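Local atomic coordinates of peroxidase (Cellulomonas bogoriensis 69B4 = DSM 16987, PDB entry 6QZO), a protein that binds heme b and is probably a dye-decolorising (DyP-type) peroxidase, expected to use hydrogen peroxide to oxidise its substrates. Residues 83-88 and 163-168; 93-98 and 152-157; 131-136 and 355-360; 235-240 and 310-315. All blocks are in the same frame, centred on the assembly; numbering follows the deposited sequence.

Contact 1 (83-88 and 163-168)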
# COMPACT_ATOMS: atom_id res chain seq x y z
N PRO A 83 -1.85 7.37 -21.87
CA PRO A 83 -3.11 7.58 -21.16
C PRO A 83 -4.24 6.70 -21.72
O PRO A 83 -4.23 6.40 -22.87
CB PRO A 83 -3.45 9.06 -21.42
CG PRO A 83 -2.10 9.69 -21.73
CD PRO A 83 -1.30 8.61 -22.43
N GLY A 84 -5.18 6.33 -20.86
CA GLY A 84 -6.40 5.58 -21.21
C GLY A 84 -7.39 6.45 -21.96
O GLY A 84 -7.07 7.62 -22.26
N LEU A 85 -8.55 5.87 -22.26
CA LEU A 85 -9.65 6.52 -23.03
C LEU A 85 -10.35 7.50 -22.07
O LEU A 85 -10.40 8.71 -22.42
CB LEU A 85 -10.55 5.39 -23.54
CG LEU A 85 -11.96 5.75 -24.03
CD1 LEU A 85 -11.94 6.78 -25.13
CD2 LEU A 85 -12.66 4.48 -24.50
N ALA A 86 -10.81 7.03 -20.90
CA ALA A 86 -11.43 7.89 -19.86
C ALA A 86 -10.35 8.35 -18.88
O ALA A 86 -10.45 7.98 -17.66
CB ALA A 86 -12.56 7.16 -19.15
N ASP A 87 -9.33 9.08 -19.37
CA ASP A 87 -8.08 9.38 -18.59
C ASP A 87 -7.81 10.89 -18.63
O ASP A 87 -7.27 11.40 -19.62
CB ASP A 87 -6.92 8.53 -19.08
CG ASP A 87 -5.70 8.57 -18.16
OD1 ASP A 87 -5.62 9.48 -17.30
OD2 ASP A 87 -4.80 7.73 -18.36
N SER A 88 -8.19 11.56 -17.54
CA SER A 88 -8.07 13.01 -17.30
C SER A 88 -6.75 13.33 -16.57
O SER A 88 -6.49 14.54 -16.37
CB SER A 88 -9.28 13.48 -16.52
OG SER A 88 -9.69 12.50 -15.56
N THR A 163 -11.75 1.54 -13.49
CA THR A 163 -12.96 1.62 -12.64
C THR A 163 -13.93 2.63 -13.26
O THR A 163 -15.12 2.28 -13.41
CB THR A 163 -12.60 1.99 -11.19
OG1 THR A 163 -11.71 0.98 -10.71
CG2 THR A 163 -13.80 2.07 -10.28
N LYS A 164 -13.44 3.82 -13.59
CA LYS A 164 -14.24 4.89 -14.25
C LYS A 164 -14.85 4.39 -15.56
O LYS A 164 -15.99 4.76 -15.85
CB LYS A 164 -13.36 6.10 -14.55
CG LYS A 164 -13.16 7.07 -13.41
CD LYS A 164 -12.06 8.08 -13.69
CE LYS A 164 -12.40 9.01 -14.84
NZ LYS A 164 -11.38 10.09 -14.99
N GLU A 165 -14.08 3.63 -16.34
CA GLU A 165 -14.50 3.15 -17.68
C GLU A 165 -15.75 2.27 -17.56
O GLU A 165 -16.57 2.29 -18.49
CB GLU A 165 -13.38 2.35 -18.33
CG GLU A 165 -13.41 2.41 -19.83
CD GLU A 165 -13.09 3.80 -20.33
OE1 GLU A 165 -11.90 4.19 -20.27
OE2 GLU A 165 -14.04 4.51 -20.73
N ALA A 166 -15.89 1.54 -16.44
CA ALA A 166 -16.99 0.58 -16.17
C ALA A 166 -18.21 1.29 -15.57
O ALA A 166 -19.24 0.59 -15.35
CB ALA A 166 -16.49 -0.51 -15.27
N GLN A 167 -18.12 2.59 -15.30
CA GLN A 167 -19.21 3.35 -14.61
C GLN A 167 -20.50 3.15 -15.42
O GLN A 167 -20.48 3.40 -16.67
CB GLN A 167 -18.85 4.84 -14.47
CG GLN A 167 -19.30 5.47 -13.14
CD GLN A 167 -18.18 5.75 -12.16
OE1 GLN A 167 -18.31 5.58 -10.95
NE2 GLN A 167 -17.05 6.22 -12.67
N GLY A 168 -21.56 2.66 -14.76
CA GLY A 168 -22.86 2.41 -15.41
C GLY A 168 -23.00 1.00 -16.00
O GLY A 168 -24.16 0.63 -16.29
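D87 OD2 is the best-held polar atom here, gripped twice: G84 N donates to its anti lone pair at 2.9 Å, and H157 NE2 bonds to the same oxygen. D87 OD1 takes the N-H of E89, so the carboxylate is held through both of its oxygens and ties the turn 83-88 together. This turn belongs to the N-terminal ferredoxin-like domain of the DyP fold, in the loop after helix 61-78, and it meets the last turn of helix 152-165. E165 makes the direct link. With CG anti to its backbone N and the chain bent at chi2 (68°), its carboxylate comes over A86, and E165 OE1 accepts A86 N at 3.1 Å through its syn lone pair, with a moderately bent N-H...O angle of 144°. A86 CB sits 3.2 Å from E165 OE1 and 3.4 Å from E165 OE2, while L85 crosses E165 at about a right angle, L85 CB lying 3.7 Å from E165 OE1. D74 OD2 lies close to E165 OE1, and this like charge may raise the proton affinity of the pair; D74 OD1 accepts L85 N. K164 passes on the S88 side, bent at chi3, to a salt bridge with D244 of the second subunit. K164 NZ stands 3.0 Å from S88 OG, at an angle too poor for a hydrogen bond, and K164 CE lies 3.6 Å from A86 O.

Contact 2 (93-98 and 152-157)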
# COMPACT_ATOMS: atom_id res chain seq x y z
N ALA A 93 0.11 8.30 -16.15
CA ALA A 93 0.12 7.10 -17.02
C ALA A 93 1.49 6.89 -17.67
O ALA A 93 1.74 5.79 -18.13
CB ALA A 93 -0.95 7.21 -18.08
N LEU A 94 2.34 7.91 -17.72
CA LEU A 94 3.53 7.94 -18.60
C LEU A 94 4.58 6.93 -18.14
O LEU A 94 5.47 6.61 -18.95
CB LEU A 94 4.10 9.36 -18.63
CG LEU A 94 3.15 10.41 -19.19
CD1 LEU A 94 3.87 11.73 -19.39
CD2 LEU A 94 2.52 9.95 -20.50
N VAL A 95 4.50 6.43 -16.90
CA VAL A 95 5.48 5.47 -16.34
C VAL A 95 4.80 4.12 -16.23
O VAL A 95 4.04 3.88 -15.29
CB VAL A 95 6.04 5.96 -15.00
CG1 VAL A 95 6.99 4.95 -14.35
CG2 VAL A 95 6.72 7.31 -15.14
N PRO A 96 5.01 3.19 -17.20
CA PRO A 96 4.29 1.92 -17.21
C PRO A 96 4.68 0.99 -16.06
O PRO A 96 3.83 0.29 -15.60
CB PRO A 96 4.63 1.33 -18.59
CG PRO A 96 5.96 1.93 -18.93
CD PRO A 96 5.92 3.34 -18.35
N ALA A 97 5.96 0.96 -15.66
CA ALA A 97 6.44 0.21 -14.48
C ALA A 97 5.95 -1.25 -14.52
O ALA A 97 5.44 -1.75 -13.49
CB ALA A 97 5.96 0.90 -13.23
N ALA A 98 6.12 -1.92 -15.67
CA ALA A 98 5.77 -3.34 -15.90
C ALA A 98 4.27 -3.60 -15.66
O ALA A 98 3.93 -4.74 -15.31
CB ALA A 98 6.63 -4.22 -15.02
N ARG A 152 3.27 2.17 -7.25
CA ARG A 152 1.95 2.29 -6.58
C ARG A 152 1.13 3.43 -7.20
O ARG A 152 -0.11 3.33 -7.20
CB ARG A 152 2.14 2.46 -5.09
CG ARG A 152 0.87 2.23 -4.30
CD ARG A 152 0.25 0.86 -4.39
NE ARG A 152 -0.94 1.02 -3.57
CZ ARG A 152 -2.10 1.58 -3.93
NH1 ARG A 152 -2.30 2.07 -5.15
NH2 ARG A 152 -3.06 1.68 -3.03
N THR A 153 1.77 4.47 -7.70
CA THR A 153 1.08 5.59 -8.39
C THR A 153 0.56 5.10 -9.74
O THR A 153 -0.60 5.38 -10.05
CB THR A 153 2.00 6.82 -8.52
OG1 THR A 153 2.36 7.20 -7.20
CG2 THR A 153 1.33 7.97 -9.24
N THR A 154 1.39 4.38 -10.50
CA THR A 154 1.00 3.71 -11.77
C THR A 154 -0.22 2.82 -11.53
O THR A 154 -1.16 2.85 -12.35
CB THR A 154 2.16 2.88 -12.34
OG1 THR A 154 3.32 3.71 -12.51
CG2 THR A 154 1.81 2.24 -13.66
N LEU A 155 -0.20 2.07 -10.44
CA LEU A 155 -1.27 1.09 -10.09
C LEU A 155 -2.54 1.85 -9.72
O LEU A 155 -3.63 1.49 -10.23
CB LEU A 155 -0.76 0.23 -8.93
CG LEU A 155 -1.64 -0.95 -8.56
CD1 LEU A 155 -1.72 -1.89 -9.71
CD2 LEU A 155 -1.10 -1.69 -7.34
N ALA A 156 -2.41 2.87 -8.86
CA ALA A 156 -3.53 3.73 -8.41
C ALA A 156 -4.20 4.33 -9.65
O ALA A 156 -5.44 4.33 -9.73
CB ALA A 156 -3.04 4.80 -7.48
N HIS A 157 -3.40 4.84 -10.58
CA HIS A 157 -3.92 5.47 -11.82
C HIS A 157 -4.68 4.44 -12.65
O HIS A 157 -5.84 4.71 -12.99
CB HIS A 157 -2.82 6.09 -12.66
CG HIS A 157 -3.39 6.82 -13.82
ND1 HIS A 157 -4.30 7.83 -13.65
CD2 HIS A 157 -3.21 6.68 -15.15
CE1 HIS A 157 -4.65 8.30 -14.84
NE2 HIS A 157 -4.00 7.60 -15.77
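T154 has its OG1 anti to the carbonyl carbon, beside the backbone N (chi1 -56°), which leaves CG2 anti to the N, and H157, one turn further along the helix, has CG anti to the backbone N (chi1 -175°); both side chains thus reach the loop 93-98. T154 OG1 donates to V95 O at 2.9 Å, arriving in the carbonyl plane with a C=O...O angle of 155°. The methyl branch lies beside the same acceptor: T154 CG2 is 3.2 Å from V95 O and 3.4 Å from P96 O, so the methyl touches two successive carbonyl oxygens. A97, whose backbone is in the left-handed region, points its CB at the hydroxyl, A97 CB lying 3.9 Å from T154 OG1. R181 NH2 of the second subunit makes a weak hydrogen bond to this oxygen as well. The contact packs the first turns of helix 152-165, in the N-terminal ferredoxin-like domain, against the loop that leads into strand 100-105. At the start of that helix D151 OD1 accepts T154 N, and A97 is held by backbone bonds to D150 and G26; the loop is therefore tied both to the helix and to the residues just before it. At the other end of the loop, A93 CB lies obliquely against the imidazole of H157, 3.7 Å from CD2 and 3.8 Å from NE2. H157 NE2 is hydrogen-bonded to D87, which would limit the rotation of the ring, while L92 and E89 pack around it in a buried setting.

Contact 3 (131-136 and 355-360)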
# COMPACT_ATOMS: atom_id res chain seq x y z
N ILE A 131 -12.58 -25.03 7.83
CA ILE A 131 -11.63 -23.93 8.19
C ILE A 131 -12.14 -22.57 7.71
O ILE A 131 -11.63 -21.56 8.22
CB ILE A 131 -10.23 -24.22 7.64
CG1 ILE A 131 -10.23 -24.42 6.13
CG2 ILE A 131 -9.62 -25.41 8.37
CD1 ILE A 131 -8.88 -24.19 5.48
N ASP A 132 -13.08 -22.53 6.77
CA ASP A 132 -13.60 -21.28 6.16
C ASP A 132 -14.17 -20.35 7.22
O ASP A 132 -15.02 -20.81 7.98
CB ASP A 132 -14.70 -21.57 5.13
CG ASP A 132 -14.21 -22.13 3.81
OD1 ASP A 132 -12.97 -22.15 3.62
OD2 ASP A 132 -15.08 -22.50 2.98
N ARG A 133 -13.75 -19.09 7.24
CA ARG A 133 -14.41 -17.98 7.98
C ARG A 133 -14.80 -16.91 6.96
O ARG A 133 -14.49 -15.75 7.19
CB ARG A 133 -13.50 -17.32 9.03
CG ARG A 133 -13.13 -18.06 10.28
CD ARG A 133 -14.18 -19.03 10.79
NE ARG A 133 -13.74 -19.94 11.84
CZ ARG A 133 -13.76 -21.29 11.82
NH1 ARG A 133 -14.18 -21.97 10.76
NH2 ARG A 133 -13.33 -21.94 12.89
N LEU A 134 -15.45 -17.31 5.86
CA LEU A 134 -15.62 -16.47 4.66
C LEU A 134 -16.55 -15.30 4.96
O LEU A 134 -17.68 -15.53 5.42
CB LEU A 134 -16.16 -17.32 3.50
CG LEU A 134 -15.20 -18.40 2.99
CD1 LEU A 134 -15.83 -19.16 1.84
CD2 LEU A 134 -13.86 -17.81 2.59
N ASP A 135 -16.04 -14.09 4.72
CA ASP A 135 -16.76 -12.80 4.77
C ASP A 135 -17.26 -12.47 3.36
O ASP A 135 -16.45 -12.20 2.48
CB ASP A 135 -15.83 -11.70 5.30
CG ASP A 135 -16.49 -10.34 5.44
OD1 ASP A 135 -17.64 -10.18 5.00
OD2 ASP A 135 -15.86 -9.44 5.96
N PRO A 136 -18.59 -12.48 3.11
CA PRO A 136 -19.15 -12.22 1.78
C PRO A 136 -18.57 -11.01 1.03
O PRO A 136 -18.52 -11.07 -0.17
CB PRO A 136 -20.65 -12.00 2.04
CG PRO A 136 -20.95 -12.39 3.50
CD PRO A 136 -19.63 -12.79 4.11
N TRP A 355 -3.12 -21.08 12.83
CA TRP A 355 -2.61 -19.67 12.83
C TRP A 355 -3.00 -18.92 11.54
O TRP A 355 -2.57 -17.77 11.39
CB TRP A 355 -1.10 -19.67 13.07
CG TRP A 355 -0.79 -20.33 14.37
CD1 TRP A 355 -1.03 -19.83 15.62
CD2 TRP A 355 -0.31 -21.67 14.56
NE1 TRP A 355 -0.71 -20.76 16.57
CE2 TRP A 355 -0.26 -21.90 15.95
CE3 TRP A 355 0.08 -22.69 13.69
CZ2 TRP A 355 0.17 -23.11 16.50
CZ3 TRP A 355 0.52 -23.88 14.23
CH2 TRP A 355 0.57 -24.08 15.61
N THR A 356 -3.79 -19.53 10.67
CA THR A 356 -4.32 -18.94 9.43
C THR A 356 -5.81 -19.26 9.34
O THR A 356 -6.22 -20.24 9.97
CB THR A 356 -3.60 -19.48 8.19
OG1 THR A 356 -3.92 -20.86 8.10
CG2 THR A 356 -2.10 -19.29 8.23
N PHE A 357 -6.59 -18.47 8.60
CA PHE A 357 -8.01 -18.77 8.32
C PHE A 357 -8.45 -18.01 7.07
O PHE A 357 -8.13 -16.85 6.89
CB PHE A 357 -8.88 -18.56 9.56
CG PHE A 357 -8.82 -17.20 10.23
CD1 PHE A 357 -7.94 -16.96 11.27
CD2 PHE A 357 -9.72 -16.20 9.87
CE1 PHE A 357 -7.89 -15.71 11.88
CE2 PHE A 357 -9.69 -14.95 10.50
CZ PHE A 357 -8.77 -14.71 11.51
N PRO A 358 -9.18 -18.67 6.14
CA PRO A 358 -9.67 -18.00 4.94
C PRO A 358 -10.84 -17.08 5.29
O PRO A 358 -11.76 -17.53 5.94
CB PRO A 358 -10.14 -19.16 4.04
CG PRO A 358 -9.69 -20.43 4.72
CD PRO A 358 -9.59 -20.09 6.19
N VAL A 359 -10.77 -15.82 4.84
CA VAL A 359 -11.85 -14.81 5.08
C VAL A 359 -12.47 -14.36 3.74
O VAL A 359 -13.48 -13.64 3.79
CB VAL A 359 -11.35 -13.62 5.92
CG1 VAL A 359 -10.97 -14.09 7.32
CG2 VAL A 359 -10.19 -12.88 5.27
N GLY A 360 -11.93 -14.82 2.61
CA GLY A 360 -12.46 -14.50 1.28
C GLY A 360 -12.15 -15.59 0.27
O GLY A 360 -11.04 -16.14 0.35
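Two backbone bonds join the loop 131-136 to strand 356-366, an outermost strand of the C-terminal sheet. R133 N donates to P358 O at 2.8 Å, nearly along the C=O axis, and D135 N donates to V359 O at 2.8 Å, from above the carbonyl plane. Between them V359 CA makes a CH...O contact of 3.5 Å with R133 O. The ring of P358 is met by I131, whose CD1 reaches CG at 3.9 Å, while I131 O approaches CD at 3.2 Å. Further along, L134 CD2 lies over the backbone of G360, and R133 CG touches CD2 of F357 obliquely at 3.9 Å. The second shell sets these groups: R133 NH1 bonds to the carbonyls of D132 and G130, D132 OD2 takes F129 N, and D132 OD1 forms a salt bridge with R234. On strand 229-238, R235 is faced by both V359 and G360, a classic beta bulge, and T356 touches the heme. Both acceptors, P358 O and V359 O, are main-chain oxygens of the strand; the N-terminal domain's loop is thus joined to the edge of the heme-binding domain by hydrogen bonds that are all main-chain, with the proline ring adding apolar packing.

Contact 4 (235-240 and 310-315). With HEM (protoporphyrin IX containing Fe), chain I.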
# COMPACT_ATOMS: atom_id res chain seq x y z
N ARG A 235 -8.38 -14.78 0.28
CA ARG A 235 -7.85 -13.83 1.29
C ARG A 235 -7.66 -14.63 2.57
O ARG A 235 -8.68 -15.08 3.14
CB ARG A 235 -8.84 -12.68 1.49
CG ARG A 235 -8.25 -11.48 2.21
CD ARG A 235 -9.28 -10.40 2.41
NE ARG A 235 -8.79 -9.26 3.17
CZ ARG A 235 -8.00 -8.30 2.70
NH1 ARG A 235 -7.55 -8.33 1.46
NH2 ARG A 235 -7.65 -7.29 3.48
N ILE A 236 -6.41 -14.88 2.97
CA ILE A 236 -6.13 -15.78 4.13
C ILE A 236 -5.45 -14.94 5.20
O ILE A 236 -4.31 -14.50 4.99
CB ILE A 236 -5.30 -17.02 3.73
CG1 ILE A 236 -5.84 -17.68 2.46
CG2 ILE A 236 -5.29 -18.01 4.89
CD1 ILE A 236 -4.99 -18.85 1.98
N ALA A 237 -6.17 -14.73 6.31
CA ALA A 237 -5.73 -13.92 7.46
C ALA A 237 -4.70 -14.71 8.27
O ALA A 237 -4.87 -15.96 8.41
CB ALA A 237 -6.92 -13.55 8.29
N MET A 238 -3.66 -14.02 8.76
CA MET A 238 -2.64 -14.60 9.67
C MET A 238 -2.91 -14.10 11.08
O MET A 238 -3.04 -12.88 11.28
CB MET A 238 -1.23 -14.20 9.25
CG MET A 238 -0.83 -14.76 7.92
SD MET A 238 0.61 -13.86 7.26
CE MET A 238 1.16 -15.04 6.03
N ASN A 239 -3.07 -15.02 12.03
CA ASN A 239 -3.17 -14.66 13.46
C ASN A 239 -1.74 -14.47 13.96
O ASN A 239 -1.19 -15.41 14.53
CB ASN A 239 -3.97 -15.69 14.24
CG ASN A 239 -4.43 -15.14 15.57
OD1 ASN A 239 -3.87 -14.15 16.05
ND2 ASN A 239 -5.44 -15.76 16.16
N LEU A 240 -1.13 -13.31 13.69
CA LEU A 240 0.28 -13.05 14.10
C LEU A 240 0.39 -13.01 15.63
O LEU A 240 1.45 -13.42 16.13
CB LEU A 240 0.78 -11.77 13.42
CG LEU A 240 0.87 -11.85 11.91
CD1 LEU A 240 1.42 -10.56 11.30
CD2 LEU A 240 1.73 -13.04 11.47
N TYR A 310 0.67 -12.55 -2.80
CA TYR A 310 1.12 -11.22 -2.35
C TYR A 310 0.81 -11.08 -0.86
O TYR A 310 -0.13 -11.73 -0.39
CB TYR A 310 0.44 -10.14 -3.20
CG TYR A 310 1.08 -9.91 -4.54
CD1 TYR A 310 0.83 -10.74 -5.63
CD2 TYR A 310 1.96 -8.86 -4.72
CE1 TYR A 310 1.45 -10.53 -6.85
CE2 TYR A 310 2.58 -8.64 -5.93
CZ TYR A 310 2.32 -9.46 -7.00
OH TYR A 310 2.94 -9.20 -8.18
N ASN A 311 1.57 -10.27 -0.14
CA ASN A 311 1.29 -9.93 1.28
C ASN A 311 0.18 -8.87 1.32
O ASN A 311 0.20 -7.98 0.46
CB ASN A 311 2.53 -9.37 2.00
CG ASN A 311 3.70 -10.32 1.94
OD1 ASN A 311 3.52 -11.52 2.14
ND2 ASN A 311 4.87 -9.79 1.63
N TYR A 312 -0.71 -8.96 2.30
CA TYR A 312 -1.63 -7.84 2.62
C TYR A 312 -1.40 -7.45 4.08
O TYR A 312 -1.10 -8.29 4.92
CB TYR A 312 -3.08 -8.16 2.26
CG TYR A 312 -3.87 -8.99 3.22
CD1 TYR A 312 -4.45 -8.43 4.35
CD2 TYR A 312 -4.15 -10.33 2.96
CE1 TYR A 312 -5.21 -9.18 5.23
CE2 TYR A 312 -4.93 -11.09 3.81
CZ TYR A 312 -5.47 -10.51 4.95
OH TYR A 312 -6.24 -11.27 5.79
N ASP A 313 -1.49 -6.15 4.32
CA ASP A 313 -1.25 -5.49 5.62
C ASP A 313 -2.16 -4.27 5.66
O ASP A 313 -1.84 -3.32 4.97
CB ASP A 313 0.23 -5.16 5.78
CG ASP A 313 0.60 -4.72 7.18
OD1 ASP A 313 0.15 -5.40 8.10
OD2 ASP A 313 1.32 -3.70 7.35
N GLU A 314 -3.28 -4.35 6.37
CA GLU A 314 -4.31 -3.28 6.39
C GLU A 314 -4.20 -2.47 7.67
O GLU A 314 -3.68 -3.02 8.65
CB GLU A 314 -5.73 -3.87 6.27
CG GLU A 314 -5.97 -4.60 4.98
CD GLU A 314 -5.60 -3.83 3.72
OE1 GLU A 314 -5.78 -2.60 3.67
OE2 GLU A 314 -5.11 -4.46 2.80
N ALA A 315 -4.69 -1.24 7.67
CA ALA A 315 -4.99 -0.49 8.90
C ALA A 315 -5.80 -1.43 9.78
O ALA A 315 -6.81 -1.96 9.32
CB ALA A 315 -5.73 0.78 8.59
CHA HEM I . 3.99 -24.21 0.25
CHB HEM I . 2.85 -20.69 3.33
CHC HEM I . -1.83 -21.33 2.29
CHD HEM I . -0.65 -24.56 -1.09
C1A HEM I . 4.07 -23.22 1.19
C2A HEM I . 5.26 -22.85 1.87
C3A HEM I . 4.93 -21.87 2.75
C4A HEM I . 3.55 -21.61 2.59
CMA HEM I . 5.85 -21.15 3.72
CAA HEM I . 6.64 -23.47 1.71
CBA HEM I . 7.49 -22.80 0.63
CGA HEM I . 6.95 -23.16 -0.72
O1A HEM I . 6.12 -22.37 -1.23
O2A HEM I . 7.33 -24.23 -1.28
C1B HEM I . 1.46 -20.59 3.30
C2B HEM I . 0.76 -19.66 4.12
C3B HEM I . -0.57 -19.83 3.84
C4B HEM I . -0.63 -20.90 2.83
CMB HEM I . 1.39 -18.67 5.10
CAB HEM I . -1.76 -19.11 4.33
CBB HEM I . -1.70 -17.96 5.00
C1C HEM I . -1.93 -22.25 1.28
C2C HEM I . -3.14 -22.66 0.72
C3C HEM I . -2.86 -23.59 -0.25
C4C HEM I . -1.41 -23.74 -0.28
CMC HEM I . -4.54 -22.23 1.07
CAC HEM I . -4.02 -24.16 -0.98
CBC HEM I . -3.97 -25.04 -1.94
C1D HEM I . 0.74 -24.71 -0.98
C2D HEM I . 1.50 -25.63 -1.84
C3D HEM I . 2.79 -25.55 -1.46
C4D HEM I . 2.80 -24.57 -0.36
CMD HEM I . 1.01 -26.56 -2.94
CAD HEM I . 3.97 -26.33 -2.06
CBD HEM I . 4.17 -27.67 -1.32
CGD HEM I . 5.29 -28.56 -1.86
O1D HEM I . 5.11 -29.26 -2.88
O2D HEM I . 6.40 -28.64 -1.28
NA HEM I . 3.03 -22.46 1.64
NB HEM I . 0.61 -21.30 2.56
NC HEM I . -0.89 -22.90 0.68
ND HEM I . 1.57 -24.11 -0.12
FE HEM I . 1.13 -22.81 1.19
O HOH W 1 -6.35 -5.82 0.75
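Strand 229-238 forms part of the heme pocket: I236 CD1 packs 3.5 Å from the heme methyl CMC, its CG2 meets the vinyl CAB-CBB, and M238 CE lies 3.8 Å from the heme methyl CMB. R235 and A237 meet Y312. R235 runs extended from CG to NE, with CG anti to the backbone N, and turns only at its end (chi4 77°), so that its guanidinium lies flat on the Y312 ring. The planes are 19° apart, and R235 CZ stands 3.9 Å from the centroid of the Y312 ring, over the face, a cation-pi stack. Y312 holds its ring in the crowded position between backbone N and carbonyl carbon (chi1 81°), and its OH ends 3.2 Å from A237 CA. In the antiparallel C-terminal sheet of this ferredoxin-like domain, strand 323-332 lies between the two strands, and L327 from it packs on both R235 and Y312; the stack thus spans across a neighbour. E314 comes to the guanidinium edge: E314 CG is 3.5 Å from R235 NH2, and E314 OE2 makes a long salt bridge to it, 3.9 Å. Water 1 bridges the two groups, accepting from R235 NH1 and donating to E314 OE2 at 2.8 Å. R235 NH1 also binds Q176, and W138 adds a second cation-pi partner.

How the contacts relate
Contacts 1 and 2 form one unit in the N-terminal domain: both use helix 152-165, and D87 OD2 of contact 1 meets H157 NE2 of contact 2 at 2.7 Å. Contacts 3 and 4 form the other, their centres about 11 Å apart, sharing a sheet in which strands 356-366 and 229-238 are neighbours; V359 N lies 2.8 Å from R235 O, and W355 O 2.9 Å from N239 N. This second pair borders the heme, through T356 in contact 3 and I236 and M238 in contact 4, whereas the first pair is remote from it. Contacts 2 and 4 approach to about 8 Å between nearest atoms. Contacts 1, 2 and 4 also touch the second subunit.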